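Local coordinates for RagB/SusD family nutrient uptake outer membrane protein (Bacteroides thetaiotaomicron, PDB 7KV2) that probably binds glycans, such as beta-glucans, at the outer membrane surface and takes part in their uptake, at residues 57-61 with 275-279; 251-256 with 270-274; 295-301 with 393-398; 414-418 with 443-447; 447-453 with 466-472. The contacts are given in a common frame with arbitrary orientation. Numbering follows the deposited sequence.

Contact 1. Residues 57-61 with 275-279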
# COMPACT_ATOMS: atom_id res chain seq x y z
N LEU A 57 3.10 -9.01 -6.85
CA LEU A 57 2.23 -7.91 -6.33
C LEU A 57 1.29 -8.44 -5.25
O LEU A 57 1.09 -7.69 -4.24
CB LEU A 57 1.41 -7.25 -7.45
CG LEU A 57 2.20 -6.42 -8.45
CD1 LEU A 57 1.28 -5.98 -9.57
CD2 LEU A 57 2.90 -5.23 -7.81
N HIS A 58 0.68 -9.62 -5.43
CA HIS A 58 -0.39 -10.10 -4.53
C HIS A 58 0.16 -11.10 -3.53
O HIS A 58 -0.62 -11.73 -2.90
CB HIS A 58 -1.61 -10.67 -5.28
CG HIS A 58 -1.35 -11.87 -6.12
ND1 HIS A 58 -1.34 -13.16 -5.62
CD2 HIS A 58 -1.11 -11.97 -7.44
CE1 HIS A 58 -1.08 -14.00 -6.62
NE2 HIS A 58 -0.96 -13.31 -7.74
N TRP A 59 1.47 -11.17 -3.31
CA TRP A 59 2.08 -12.15 -2.36
C TRP A 59 2.23 -11.66 -0.92
O TRP A 59 2.03 -12.49 -0.04
CB TRP A 59 3.47 -12.56 -2.89
CG TRP A 59 3.40 -13.46 -4.09
CD1 TRP A 59 2.30 -13.87 -4.78
CD2 TRP A 59 4.54 -14.04 -4.77
NE1 TRP A 59 2.67 -14.66 -5.83
CE2 TRP A 59 4.04 -14.78 -5.86
CE3 TRP A 59 5.92 -14.00 -4.56
CZ2 TRP A 59 4.87 -15.49 -6.73
CZ3 TRP A 59 6.74 -14.71 -5.41
CH2 TRP A 59 6.22 -15.45 -6.47
N PRO A 60 2.75 -10.44 -0.63
CA PRO A 60 3.35 -10.15 0.67
C PRO A 60 2.44 -10.24 1.89
O PRO A 60 2.93 -10.53 2.99
CB PRO A 60 3.93 -8.72 0.58
CG PRO A 60 3.49 -8.17 -0.72
CD PRO A 60 2.93 -9.31 -1.54
N ASP A 61 1.13 -10.14 1.69
CA ASP A 61 0.16 -10.32 2.79
C ASP A 61 0.23 -11.76 3.35
O ASP A 61 -0.11 -11.97 4.55
CB ASP A 61 -1.24 -9.92 2.32
CG ASP A 61 -1.78 -10.78 1.19
OD1 ASP A 61 -1.07 -10.96 0.16
OD2 ASP A 61 -2.95 -11.20 1.32
N PHE A 275 -4.60 2.63 -9.58
CA PHE A 275 -3.97 1.29 -9.51
C PHE A 275 -4.43 0.56 -8.24
O PHE A 275 -4.43 1.17 -7.16
CB PHE A 275 -2.46 1.43 -9.63
CG PHE A 275 -1.75 0.16 -10.01
CD1 PHE A 275 -2.00 -0.44 -11.23
CD2 PHE A 275 -0.87 -0.47 -9.12
CE1 PHE A 275 -1.36 -1.62 -11.59
CE2 PHE A 275 -0.23 -1.64 -9.48
CZ PHE A 275 -0.49 -2.23 -10.70
N GLU A 276 -4.72 -0.72 -8.43
CA GLU A 276 -5.05 -1.70 -7.35
C GLU A 276 -4.26 -2.97 -7.61
O GLU A 276 -3.89 -3.25 -8.76
CB GLU A 276 -6.54 -2.02 -7.27
CG GLU A 276 -7.40 -0.79 -7.40
CD GLU A 276 -8.89 -1.02 -7.15
OE1 GLU A 276 -9.29 -2.16 -6.81
OE2 GLU A 276 -9.63 -0.04 -7.28
N ILE A 277 -4.04 -3.72 -6.53
CA ILE A 277 -3.61 -5.11 -6.60
C ILE A 277 -4.85 -5.97 -6.48
O ILE A 277 -5.57 -5.87 -5.46
CB ILE A 277 -2.55 -5.38 -5.53
CG1 ILE A 277 -1.32 -4.53 -5.82
CG2 ILE A 277 -2.27 -6.88 -5.48
CD1 ILE A 277 -0.24 -4.61 -4.76
N ASN A 278 -5.09 -6.80 -7.49
CA ASN A 278 -6.32 -7.63 -7.62
C ASN A 278 -6.26 -8.79 -6.66
O ASN A 278 -5.24 -9.50 -6.65
CB ASN A 278 -6.49 -8.17 -9.03
CG ASN A 278 -6.80 -7.07 -10.01
OD1 ASN A 278 -7.34 -6.06 -9.62
ND2 ASN A 278 -6.37 -7.22 -11.25
N TYR A 279 -7.36 -9.01 -5.96
CA TYR A 279 -7.65 -10.22 -5.15
C TYR A 279 -9.06 -10.68 -5.46
O TYR A 279 -9.87 -9.79 -5.75
CB TYR A 279 -7.51 -9.87 -3.68
CG TYR A 279 -6.09 -9.65 -3.22
CD1 TYR A 279 -5.22 -10.72 -3.13
CD2 TYR A 279 -5.63 -8.40 -2.83
CE1 TYR A 279 -3.95 -10.57 -2.61
CE2 TYR A 279 -4.33 -8.21 -2.36
CZ TYR A 279 -3.50 -9.32 -2.24
OH TYR A 279 -2.25 -9.19 -1.74
O HOH W 1 -0.34 -7.11 -1.79
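The two backbones approach at a single point, His58 CA lying 6.3 Å from Ile277 CA, and no main-chain hydrogen bond joins them. Residues 275-277 are extended strand; Leu57 is in a 3-10 turn, and 59-61 coil with helix-like torsions but no helical hydrogen bonds. Ile277 points toward residues 57-61: its CD1 is 4.1 Å from Leu57 CB and 3.4 Å from Leu57 O, and its CG2 is 3.8 Å from His58 CA. At the edge of the Phe275 ring, Leu57 CD1 sits 4.3 Å from CZ; Leu57 also packs on Leu150 and Phe153 of helix 137-162. The polar end belongs to Tyr279. Its OH lies 2.9 Å from Asp61 OD1 and 3.2 Å from His58 O, two acceptors competing for one proton, while a water 2.8 Å from Tyr279 OH donates to Leu57 O at 2.9 Å. Asp61 OD2 is paired with Arg286 and accepts from Thr297 and Ala298; the His58 ring turns away to Asp55. Beyond strand 273-277, at Tyr279, hydrocarbon contact thus gives way to a buried polar cluster: water gives Leu57 O a donor, the hydroxyl is within reach of both His58 O and Asp61 OD1, and Arg286 compensates Asp61.

Contact 2. Residues 251-256 with 270-274. With NA (sodium ion), chain G.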
# COMPACT_ATOMS: atom_id res chain seq x y z
N PRO A 251 -10.86 12.91 -18.43
CA PRO A 251 -12.23 12.72 -17.96
C PRO A 251 -12.39 11.31 -17.38
O PRO A 251 -13.43 11.05 -16.86
CB PRO A 251 -13.08 12.90 -19.23
CG PRO A 251 -12.17 12.45 -20.34
CD PRO A 251 -10.77 12.84 -19.91
N GLN A 252 -11.36 10.45 -17.40
CA GLN A 252 -11.62 9.05 -16.95
C GLN A 252 -10.99 8.78 -15.58
O GLN A 252 -10.96 7.59 -15.16
CB GLN A 252 -11.18 8.09 -18.03
CG GLN A 252 -12.09 8.22 -19.26
CD GLN A 252 -11.80 7.11 -20.23
OE1 GLN A 252 -12.63 6.21 -20.43
NE2 GLN A 252 -10.62 7.14 -20.80
N TYR A 253 -10.63 9.84 -14.88
CA TYR A 253 -10.21 9.82 -13.45
C TYR A 253 -10.93 10.96 -12.74
O TYR A 253 -10.95 12.12 -13.24
CB TYR A 253 -8.68 9.92 -13.36
CG TYR A 253 -7.96 8.74 -13.91
CD1 TYR A 253 -8.08 7.48 -13.32
CD2 TYR A 253 -7.13 8.86 -15.00
CE1 TYR A 253 -7.40 6.38 -13.82
CE2 TYR A 253 -6.47 7.77 -15.54
CZ TYR A 253 -6.61 6.52 -14.94
OH TYR A 253 -5.90 5.46 -15.44
N ASP A 254 -11.51 10.67 -11.59
CA ASP A 254 -12.28 11.68 -10.84
C ASP A 254 -12.52 11.11 -9.46
O ASP A 254 -12.15 9.91 -9.27
CB ASP A 254 -13.62 11.98 -11.53
CG ASP A 254 -14.16 13.38 -11.23
OD1 ASP A 254 -13.71 14.00 -10.24
OD2 ASP A 254 -15.05 13.83 -11.99
N LEU A 255 -13.11 11.90 -8.56
CA LEU A 255 -13.44 11.44 -7.18
C LEU A 255 -14.80 10.75 -7.21
O LEU A 255 -15.74 11.27 -7.85
CB LEU A 255 -13.46 12.61 -6.19
CG LEU A 255 -12.14 13.31 -5.92
CD1 LEU A 255 -12.33 14.50 -4.98
CD2 LEU A 255 -11.08 12.36 -5.38
N MET A 256 -14.92 9.64 -6.48
CA MET A 256 -16.25 9.05 -6.20
C MET A 256 -16.96 10.06 -5.31
O MET A 256 -16.40 10.65 -4.38
CB MET A 256 -16.14 7.71 -5.46
CG MET A 256 -15.32 6.68 -6.20
SD MET A 256 -15.67 4.97 -5.62
CE MET A 256 -17.29 4.77 -6.38
N SER A 270 -12.97 1.83 -9.83
CA SER A 270 -13.96 2.91 -10.04
C SER A 270 -13.30 4.05 -10.81
O SER A 270 -12.08 4.00 -11.14
CB SER A 270 -14.44 3.44 -8.73
OG SER A 270 -13.40 4.19 -8.13
N ILE A 271 -14.03 5.15 -10.98
CA ILE A 271 -13.43 6.33 -11.66
C ILE A 271 -12.29 6.90 -10.82
O ILE A 271 -11.42 7.59 -11.37
CB ILE A 271 -14.51 7.37 -11.96
CG1 ILE A 271 -13.96 8.34 -13.02
CG2 ILE A 271 -15.02 8.03 -10.70
CD1 ILE A 271 -15.01 8.84 -13.94
N GLU A 272 -12.25 6.59 -9.53
CA GLU A 272 -11.18 7.09 -8.63
C GLU A 272 -9.92 6.23 -8.70
O GLU A 272 -8.86 6.71 -8.25
CB GLU A 272 -11.69 7.07 -7.20
CG GLU A 272 -10.81 7.89 -6.30
CD GLU A 272 -11.43 8.45 -5.07
OE1 GLU A 272 -12.67 8.62 -5.06
OE2 GLU A 272 -10.65 8.70 -4.14
N SER A 273 -10.01 4.99 -9.16
CA SER A 273 -8.90 4.01 -9.05
C SER A 273 -7.92 4.24 -10.20
O SER A 273 -8.35 4.13 -11.35
CB SER A 273 -9.32 2.55 -9.06
OG SER A 273 -10.46 2.33 -8.28
N ILE A 274 -6.66 4.54 -9.87
CA ILE A 274 -5.50 4.57 -10.80
C ILE A 274 -4.79 3.21 -10.77
O ILE A 274 -4.46 2.64 -11.85
CB ILE A 274 -4.57 5.75 -10.47
CG1 ILE A 274 -5.32 7.06 -10.75
CG2 ILE A 274 -3.25 5.63 -11.22
CD1 ILE A 274 -4.71 8.28 -10.14
NA NA G . -9.87 14.06 -14.08
O HOH W 2 -4.67 3.38 -14.29
O HOH W 3 -11.82 15.15 -14.25
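A sodium ion sits on the backbone of this contact: Tyr253 O binds it at 2.4 Å and a water at 2.2 Å, with Ile248 O, Ser250 O and the hydroxyl of Tyr405 supplying the other protein ligands. The same residue faces the opposite segment through its CA, whose hydrogen points at Ile271 O (CA to O 3.3 Å, 153° at the hydrogen). Next to it, Asp254 N donates to Ile271 O at 3.1 Å and 154°. Asp254 O in turn has a CA-H...O contact with Glu272 CA at 3.1 Å. The Ile271 side chain lies along the 251-254 backbone, CG1 3.8 Å from Gln252 O and 3.9 Å from Asp254 CB. Residues 270-273 form a type I turn, with Ser273 N bonded to Ser270 O at 3.0 Å, and Glu272 N gives Ser270 OG an ST-turn bond, also 3.0 Å. From this turn Glu272 reaches across, its OE1 accepting from Met256 N at 2.8 Å and 165°. The carboxylate also forms salt bridges with Arg435 and Arg404. Tyr253 CE1 packs on Ile274 CG1 at 3.8 Å, and its OH, bonded to Met205 O, receives a water that also donates to Ile274 O. Backbone carbonyls and one carboxylate therefore dominate the polar chemistry, the peptide after Tyr253 offering its oxygen to sodium and its NH to the turn.

Contact 3. Residues 295-301 with 393-398; sequences GGTALPT and ELNWNN
This is a buried loop-to-loop contact leading into helix 299-303, where residues 295-298 meet the chain before strand 400-404. Residues 295-297 are extended, 299-301 helical and 393-398 without regular structure. The segments run antiparallel, CA-CA 3.5 Å for Gly296-Asn395, 4.3 Å for Ala298-Leu394 and 5.7 Å for Thr301-Glu393. A single antiparallel hydrogen-bonded pair (CA-CA 5.1 Å) sets the register: Thr297 N to Trp396 O is 2.9 Å and Trp396 N to Thr297 O 3.2 Å. Gly296 N bonds Asn395 OD1 (chi1 m, chi2 -63°) at 3.0 Å, Asn395 ND2 bonding Arg286 O; a CB on Gly296 would clash with the Asn395-Trp396 peptide. Thr297 (chi1 t) makes a capping bond, OG1 to Leu299 N at 3.0 Å, at the turn into the helix, and also bonds Asp61. Trp396 (chi1 m, chi2 99°) lays its five-membered ring over Pro300 CB, 3.7 Å from the centroid and 11° off the normal, a CH-pi contact. Its NE1 donates to Thr301 OG1 at 2.9 Å; Thr301 OG1 (chi1 m) donates to Glu393 O at 2.6 Å. Ala298 CB meets Leu394 CD2 at 3.8 Å. The result is an isolated antiparallel bridge with a capping turn, in the SusD family region.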
# COMPACT_ATOMS: atom_id res chain seq x y z
N GLY A 295 -5.42 -15.81 -5.72
CA GLY A 295 -6.64 -16.06 -4.94
C GLY A 295 -7.04 -14.78 -4.23
O GLY A 295 -6.90 -13.68 -4.87
N GLY A 296 -7.47 -14.92 -2.97
CA GLY A 296 -7.82 -13.79 -2.11
C GLY A 296 -6.66 -13.27 -1.28
O GLY A 296 -5.51 -13.66 -1.49
N THR A 297 -6.98 -12.31 -0.41
CA THR A 297 -6.02 -11.66 0.50
C THR A 297 -6.28 -12.14 1.91
O THR A 297 -7.42 -12.40 2.27
CB THR A 297 -6.07 -10.13 0.39
OG1 THR A 297 -5.21 -9.58 1.36
CG2 THR A 297 -7.44 -9.53 0.62
N ALA A 298 -5.24 -12.18 2.72
CA ALA A 298 -5.34 -12.46 4.15
C ALA A 298 -5.68 -11.20 4.92
O ALA A 298 -5.97 -11.32 6.12
CB ALA A 298 -3.99 -12.99 4.63
N LEU A 299 -5.59 -10.01 4.30
CA LEU A 299 -5.58 -8.72 5.08
C LEU A 299 -6.78 -8.65 6.02
O LEU A 299 -6.61 -8.36 7.21
CB LEU A 299 -5.41 -7.52 4.16
CG LEU A 299 -5.53 -6.15 4.83
CD1 LEU A 299 -4.46 -5.95 5.88
CD2 LEU A 299 -5.48 -5.00 3.85
N PRO A 300 -8.03 -8.87 5.55
CA PRO A 300 -9.21 -8.76 6.43
C PRO A 300 -9.14 -9.72 7.62
O PRO A 300 -9.58 -9.34 8.67
CB PRO A 300 -10.39 -9.00 5.50
CG PRO A 300 -9.87 -8.59 4.15
CD PRO A 300 -8.44 -9.09 4.16
N THR A 301 -8.60 -10.91 7.45
CA THR A 301 -8.46 -11.87 8.58
C THR A 301 -7.52 -11.23 9.61
O THR A 301 -7.78 -11.30 10.83
CB THR A 301 -7.96 -13.24 8.12
OG1 THR A 301 -8.97 -13.86 7.29
CG2 THR A 301 -7.68 -14.13 9.32
N GLU A 393 -9.95 -17.97 5.44
CA GLU A 393 -9.13 -16.95 6.12
C GLU A 393 -8.21 -16.24 5.11
O GLU A 393 -7.81 -15.10 5.37
CB GLU A 393 -8.30 -17.59 7.25
CG GLU A 393 -9.14 -18.29 8.30
CD GLU A 393 -8.44 -18.57 9.62
OE1 GLU A 393 -7.19 -18.81 9.60
OE2 GLU A 393 -9.13 -18.52 10.68
N LEU A 394 -7.82 -16.91 4.03
CA LEU A 394 -6.82 -16.36 3.09
C LEU A 394 -7.48 -15.92 1.78
O LEU A 394 -6.72 -15.51 0.85
CB LEU A 394 -5.77 -17.45 2.81
CG LEU A 394 -4.99 -17.94 4.05
CD1 LEU A 394 -4.04 -19.09 3.71
CD2 LEU A 394 -4.21 -16.82 4.72
N ASN A 395 -8.80 -15.98 1.67
CA ASN A 395 -9.42 -15.77 0.34
C ASN A 395 -10.45 -14.65 0.35
O ASN A 395 -11.50 -14.85 -0.27
CB ASN A 395 -10.01 -17.04 -0.27
CG ASN A 395 -8.90 -17.91 -0.80
OD1 ASN A 395 -8.18 -17.50 -1.72
ND2 ASN A 395 -8.69 -19.04 -0.13
N TRP A 396 -10.15 -13.52 1.00
CA TRP A 396 -11.04 -12.33 0.89
C TRP A 396 -10.86 -11.69 -0.50
O TRP A 396 -9.77 -11.72 -1.02
CB TRP A 396 -10.70 -11.35 2.01
CG TRP A 396 -11.01 -11.92 3.34
CD1 TRP A 396 -10.13 -12.50 4.21
CD2 TRP A 396 -12.31 -12.01 3.93
NE1 TRP A 396 -10.82 -12.92 5.32
CE2 TRP A 396 -12.16 -12.67 5.16
CE3 TRP A 396 -13.60 -11.58 3.55
CZ2 TRP A 396 -13.23 -12.92 6.00
CZ3 TRP A 396 -14.66 -11.83 4.39
CH2 TRP A 396 -14.48 -12.50 5.60
N ASN A 397 -11.93 -11.12 -1.05
CA ASN A 397 -11.96 -10.54 -2.41
C ASN A 397 -11.48 -9.06 -2.38
O ASN A 397 -11.35 -8.49 -3.47
CB ASN A 397 -13.37 -10.66 -3.01
CG ASN A 397 -14.43 -9.81 -2.33
OD1 ASN A 397 -14.13 -8.86 -1.61
ND2 ASN A 397 -15.71 -10.15 -2.54
N ASN A 398 -11.14 -8.48 -1.23
CA ASN A 398 -10.80 -7.03 -1.18
C ASN A 398 -9.54 -6.71 -1.98
O ASN A 398 -8.39 -7.02 -1.52
CB ASN A 398 -10.58 -6.53 0.26
CG ASN A 398 -11.73 -6.83 1.18
OD1 ASN A 398 -12.02 -8.02 1.43
ND2 ASN A 398 -12.38 -5.77 1.65

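Contact 4. Residues 414-418 with 443-447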
# COMPACT_ATOMS: atom_id res chain seq x y z
N GLU A 414 0.27 19.95 -3.41
CA GLU A 414 1.55 20.07 -2.66
C GLU A 414 2.64 20.59 -3.61
O GLU A 414 3.40 21.46 -3.19
CB GLU A 414 1.99 18.73 -2.08
CG GLU A 414 3.24 18.84 -1.26
CD GLU A 414 3.66 17.58 -0.54
OE1 GLU A 414 2.79 16.67 -0.37
OE2 GLU A 414 4.85 17.53 -0.11
N LEU A 415 2.74 20.02 -4.80
CA LEU A 415 3.80 20.38 -5.78
C LEU A 415 3.63 21.86 -6.18
O LEU A 415 4.66 22.58 -6.22
CB LEU A 415 3.76 19.44 -6.99
CG LEU A 415 4.22 18.01 -6.69
CD1 LEU A 415 3.96 17.07 -7.85
CD2 LEU A 415 5.68 18.01 -6.31
N ILE A 416 2.41 22.31 -6.42
CA ILE A 416 2.11 23.74 -6.73
C ILE A 416 2.59 24.58 -5.53
O ILE A 416 3.37 25.55 -5.74
CB ILE A 416 0.63 24.00 -7.08
CG1 ILE A 416 0.22 23.26 -8.36
CG2 ILE A 416 0.33 25.50 -7.17
CD1 ILE A 416 -1.27 23.09 -8.49
N THR A 417 2.20 24.20 -4.32
CA THR A 417 2.55 24.97 -3.12
C THR A 417 4.06 25.00 -2.93
O THR A 417 4.54 25.99 -2.35
CB THR A 417 1.81 24.46 -1.89
OG1 THR A 417 0.45 24.80 -2.15
CG2 THR A 417 2.30 25.08 -0.61
N ARG A 418 4.79 23.98 -3.37
CA ARG A 418 6.26 23.90 -3.20
C ARG A 418 6.96 24.67 -4.33
O ARG A 418 8.19 24.60 -4.40
CB ARG A 418 6.79 22.46 -3.19
CG ARG A 418 6.42 21.65 -1.96
CD ARG A 418 7.15 20.32 -1.89
NE ARG A 418 6.73 19.59 -0.71
CZ ARG A 418 7.15 19.81 0.53
NH1 ARG A 418 8.02 20.77 0.81
NH2 ARG A 418 6.66 19.07 1.50
N GLU A 443 -7.02 26.63 3.29
CA GLU A 443 -5.95 27.20 2.44
C GLU A 443 -4.95 26.11 2.13
O GLU A 443 -4.66 25.27 2.99
CB GLU A 443 -5.25 28.38 3.16
CG GLU A 443 -6.12 29.63 3.28
CD GLU A 443 -6.66 30.18 1.97
OE1 GLU A 443 -5.89 30.33 1.03
OE2 GLU A 443 -7.87 30.46 1.89
N PRO A 444 -4.33 26.11 0.94
CA PRO A 444 -3.34 25.11 0.57
C PRO A 444 -1.95 25.39 1.14
O PRO A 444 -0.99 25.35 0.39
CB PRO A 444 -3.37 25.18 -0.96
CG PRO A 444 -3.58 26.67 -1.22
CD PRO A 444 -4.55 27.09 -0.14
N THR A 445 -1.83 25.51 2.46
CA THR A 445 -0.52 25.42 3.16
C THR A 445 -0.01 23.98 3.08
O THR A 445 -0.85 23.06 2.94
CB THR A 445 -0.60 25.89 4.61
OG1 THR A 445 -1.41 24.97 5.35
CG2 THR A 445 -1.17 27.29 4.75
N LEU A 446 1.30 23.79 3.19
CA LEU A 446 1.93 22.45 3.27
C LEU A 446 1.32 21.71 4.45
O LEU A 446 0.95 20.51 4.26
CB LEU A 446 3.44 22.56 3.45
CG LEU A 446 4.24 22.92 2.21
CD1 LEU A 446 5.73 22.74 2.49
CD2 LEU A 446 3.84 22.09 0.99
N ASP A 447 1.20 22.35 5.62
CA ASP A 447 0.66 21.64 6.81
C ASP A 447 -0.77 21.16 6.52
O ASP A 447 -1.10 20.01 6.88
CB ASP A 447 0.70 22.49 8.08
CG ASP A 447 2.13 22.62 8.60
OD1 ASP A 447 3.02 21.97 8.04
OD2 ASP A 447 2.33 23.41 9.50
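Leu446 lays its side chain across the end of helix 405-417, with CD2 3.7 Å from Thr417 CG2 and 4.0 Å from Glu414 CG, and CD1 over one face of the Arg418 guanidinium, 3.5 Å from NH1. A salt bridge one helical turn back, Arg418 NE and NH2 each 2.9 Å from Glu414 OE2, holds that group in place and orients the face under the leucine. Glu414 OE2 also pairs with Arg469. Thr417 points toward the other segment and places OG1 3.0 Å from Pro444 O; the carbonyl of Ala413 competes for the same hydroxyl proton. Pro444 is the centre of an inverse gamma turn, its Thr445 N to Glu443 O bond weak at 2.9 Å, and Thr445 then takes the N-cap position, bonding Asn448 N through its side chain. The nearest pair of CA atoms, Glu414 and Leu446, is 6.4 Å apart. At the protein surface the contact sets the C-terminal turn of helix 405-417 against the N-terminus of helix 446-456, consistent with the TPR-like helical part of SusD-family proteins, with helix 425-435 touching Thr417 and Pro444 and helix 237-249 packing against Leu415, Ile416 and Arg418.

Contact 5. Residues 447-453 with 466-472; sequences DNIIEER and DLIRTGK
Two salt bridges join the segments: Arg453 NE to Asp466 OD2 at 2.8 Å and Lys472 NZ to Asp447 OD1 at 2.9 Å. Asp466 (chi1 m) uses OD1 for Arg469 NE at 2.9 Å and NH2 at 3.2 Å, and a water donates to OD1 at 2.6 Å. Arg453 NE and Arg469 NH2, 3.6 Å apart, are tolerated because Asp466 lies between them, Glu407 (to Arg453) and Glu414 (to Arg469) adding negative charge. Rotamers are m, t, p for Arg453, p, t, t for Arg469 and m, t, t, m for Lys472. Residues 447-453 and 466-469 are helical, Ile450 CA 7.3 Å from Asp466 CA. Gly471 (phi 78°) closes the second helix as a Schellman motif, Lys472 N to Leu467 O 2.8 Å. Ile450 (m, m) packs CD1 3.6 Å from Thr470 CG2 and CG2 4.0 Å from Lys472 CE. Consistent with TPR-like SusD-family helix packing, helix 446-456 meets the end of helix 463-469, helices 405-417 and 425-435 touching the former and 217-231 the latter.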
# COMPACT_ATOMS: atom_id res chain seq x y z
N ASP A 447 1.20 22.35 5.62
CA ASP A 447 0.66 21.64 6.81
C ASP A 447 -0.77 21.16 6.52
O ASP A 447 -1.10 20.01 6.88
CB ASP A 447 0.70 22.49 8.08
CG ASP A 447 2.13 22.62 8.60
OD1 ASP A 447 3.02 21.97 8.04
OD2 ASP A 447 2.33 23.41 9.50
N ASN A 448 -1.59 22.00 5.92
CA ASN A 448 -3.00 21.65 5.60
C ASN A 448 -3.03 20.47 4.61
O ASN A 448 -3.89 19.62 4.76
CB ASN A 448 -3.81 22.83 5.08
CG ASN A 448 -4.31 23.73 6.20
OD1 ASN A 448 -4.06 23.45 7.37
ND2 ASN A 448 -5.00 24.80 5.84
N ILE A 449 -2.18 20.47 3.58
CA ILE A 449 -2.19 19.42 2.53
C ILE A 449 -1.72 18.10 3.15
O ILE A 449 -2.38 17.06 2.93
CB ILE A 449 -1.38 19.85 1.30
CG1 ILE A 449 -1.98 21.10 0.68
CG2 ILE A 449 -1.30 18.71 0.30
CD1 ILE A 449 -1.07 21.78 -0.32
N ILE A 450 -0.67 18.15 3.96
CA ILE A 450 -0.12 16.95 4.63
C ILE A 450 -1.18 16.39 5.59
O ILE A 450 -1.38 15.14 5.62
CB ILE A 450 1.22 17.28 5.31
CG1 ILE A 450 2.26 17.72 4.28
CG2 ILE A 450 1.67 16.10 6.14
CD1 ILE A 450 2.52 16.65 3.24
N GLU A 451 -1.88 17.26 6.30
CA GLU A 451 -2.95 16.79 7.21
C GLU A 451 -4.14 16.22 6.39
O GLU A 451 -4.81 15.29 6.90
CB GLU A 451 -3.31 17.85 8.23
CG GLU A 451 -4.36 17.38 9.22
CD GLU A 451 -4.01 16.21 10.14
OE1 GLU A 451 -2.86 15.67 10.12
OE2 GLU A 451 -4.90 15.85 10.92
N GLU A 452 -4.43 16.74 5.20
CA GLU A 452 -5.54 16.19 4.39
C GLU A 452 -5.15 14.77 3.95
O GLU A 452 -6.01 13.91 4.01
CB GLU A 452 -5.87 17.05 3.18
CG GLU A 452 -7.21 16.70 2.54
CD GLU A 452 -8.41 17.12 3.37
OE1 GLU A 452 -8.27 18.11 4.16
OE2 GLU A 452 -9.43 16.41 3.30
N ARG A 453 -3.89 14.54 3.58
CA ARG A 453 -3.40 13.18 3.28
C ARG A 453 -3.65 12.27 4.49
O ARG A 453 -4.07 11.12 4.32
CB ARG A 453 -1.92 13.19 2.90
CG ARG A 453 -1.59 13.97 1.65
CD ARG A 453 -0.09 14.00 1.39
NE ARG A 453 0.38 12.68 0.97
CZ ARG A 453 0.39 12.19 -0.27
NH1 ARG A 453 0.10 12.94 -1.33
NH2 ARG A 453 0.76 10.94 -0.43
N ASP A 466 4.94 9.95 4.33
CA ASP A 466 4.64 11.41 4.33
C ASP A 466 5.36 12.09 5.53
O ASP A 466 5.93 13.19 5.35
CB ASP A 466 3.13 11.68 4.30
CG ASP A 466 2.47 11.30 2.98
OD1 ASP A 466 3.19 11.22 1.94
OD2 ASP A 466 1.24 11.03 3.00
N LEU A 467 5.32 11.49 6.72
CA LEU A 467 5.98 12.05 7.92
C LEU A 467 7.48 12.17 7.67
O LEU A 467 8.06 13.24 8.00
CB LEU A 467 5.73 11.17 9.15
CG LEU A 467 4.33 11.32 9.73
CD1 LEU A 467 4.06 10.25 10.76
CD2 LEU A 467 4.09 12.74 10.26
N ILE A 468 8.08 11.13 7.12
CA ILE A 468 9.55 11.09 6.97
C ILE A 468 9.92 12.16 5.93
O ILE A 468 10.80 12.97 6.24
CB ILE A 468 10.08 9.70 6.60
CG1 ILE A 468 9.93 8.71 7.76
CG2 ILE A 468 11.53 9.81 6.14
CD1 ILE A 468 10.27 7.29 7.42
N ARG A 469 9.27 12.18 4.75
CA ARG A 469 9.72 13.02 3.60
C ARG A 469 9.50 14.51 3.88
O ARG A 469 10.19 15.33 3.22
CB ARG A 469 9.03 12.63 2.29
CG ARG A 469 7.56 13.04 2.20
CD ARG A 469 6.90 12.38 1.00
NE ARG A 469 5.48 12.71 0.96
CZ ARG A 469 4.98 13.92 0.66
NH1 ARG A 469 5.77 14.91 0.30
NH2 ARG A 469 3.68 14.13 0.67
N THR A 470 8.57 14.86 4.78
CA THR A 470 8.23 16.27 5.11
C THR A 470 8.99 16.74 6.35
O THR A 470 8.78 17.89 6.75
CB THR A 470 6.72 16.44 5.33
OG1 THR A 470 6.32 15.63 6.44
CG2 THR A 470 5.94 16.10 4.09
N GLY A 471 9.78 15.87 6.98
CA GLY A 471 10.58 16.18 8.18
C GLY A 471 9.75 16.21 9.46
O GLY A 471 10.18 16.82 10.47
N LYS A 472 8.59 15.56 9.47
CA LYS A 472 7.68 15.68 10.63
C LYS A 472 7.83 14.48 11.56
O LYS A 472 7.31 14.55 12.65
CB LYS A 472 6.24 15.82 10.15
CG LYS A 472 5.91 17.16 9.50
CD LYS A 472 4.44 17.20 9.06
CE LYS A 472 4.11 18.45 8.28
NZ LYS A 472 4.41 19.65 9.10
O HOH W 4 2.99 8.76 1.01

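Overall arrangement
Contacts 1 and 3 are buried and touch each other, 10 Å between centres. Contact 2, partly buried, shares strand 273-277 with contact 1, but the centres are 19 Å apart and their segments merely follow each other in sequence. Contacts 4 and 5 sit on the same side of the chain's centre, opposite contact 3, and share Asp447 and helix 446-456; contact 4 is at the surface and contact 5 partly buried. Contact 1 joins apolar packing to a hydroxyl-water-acid cluster, whereas contact 4 sets a leucine on aliphatic carbons and a guanidinium face. Loop backbone bonds mark contacts 2 and 3, contact 2 adding a metal, and charged side chains dominate the helical contact 5.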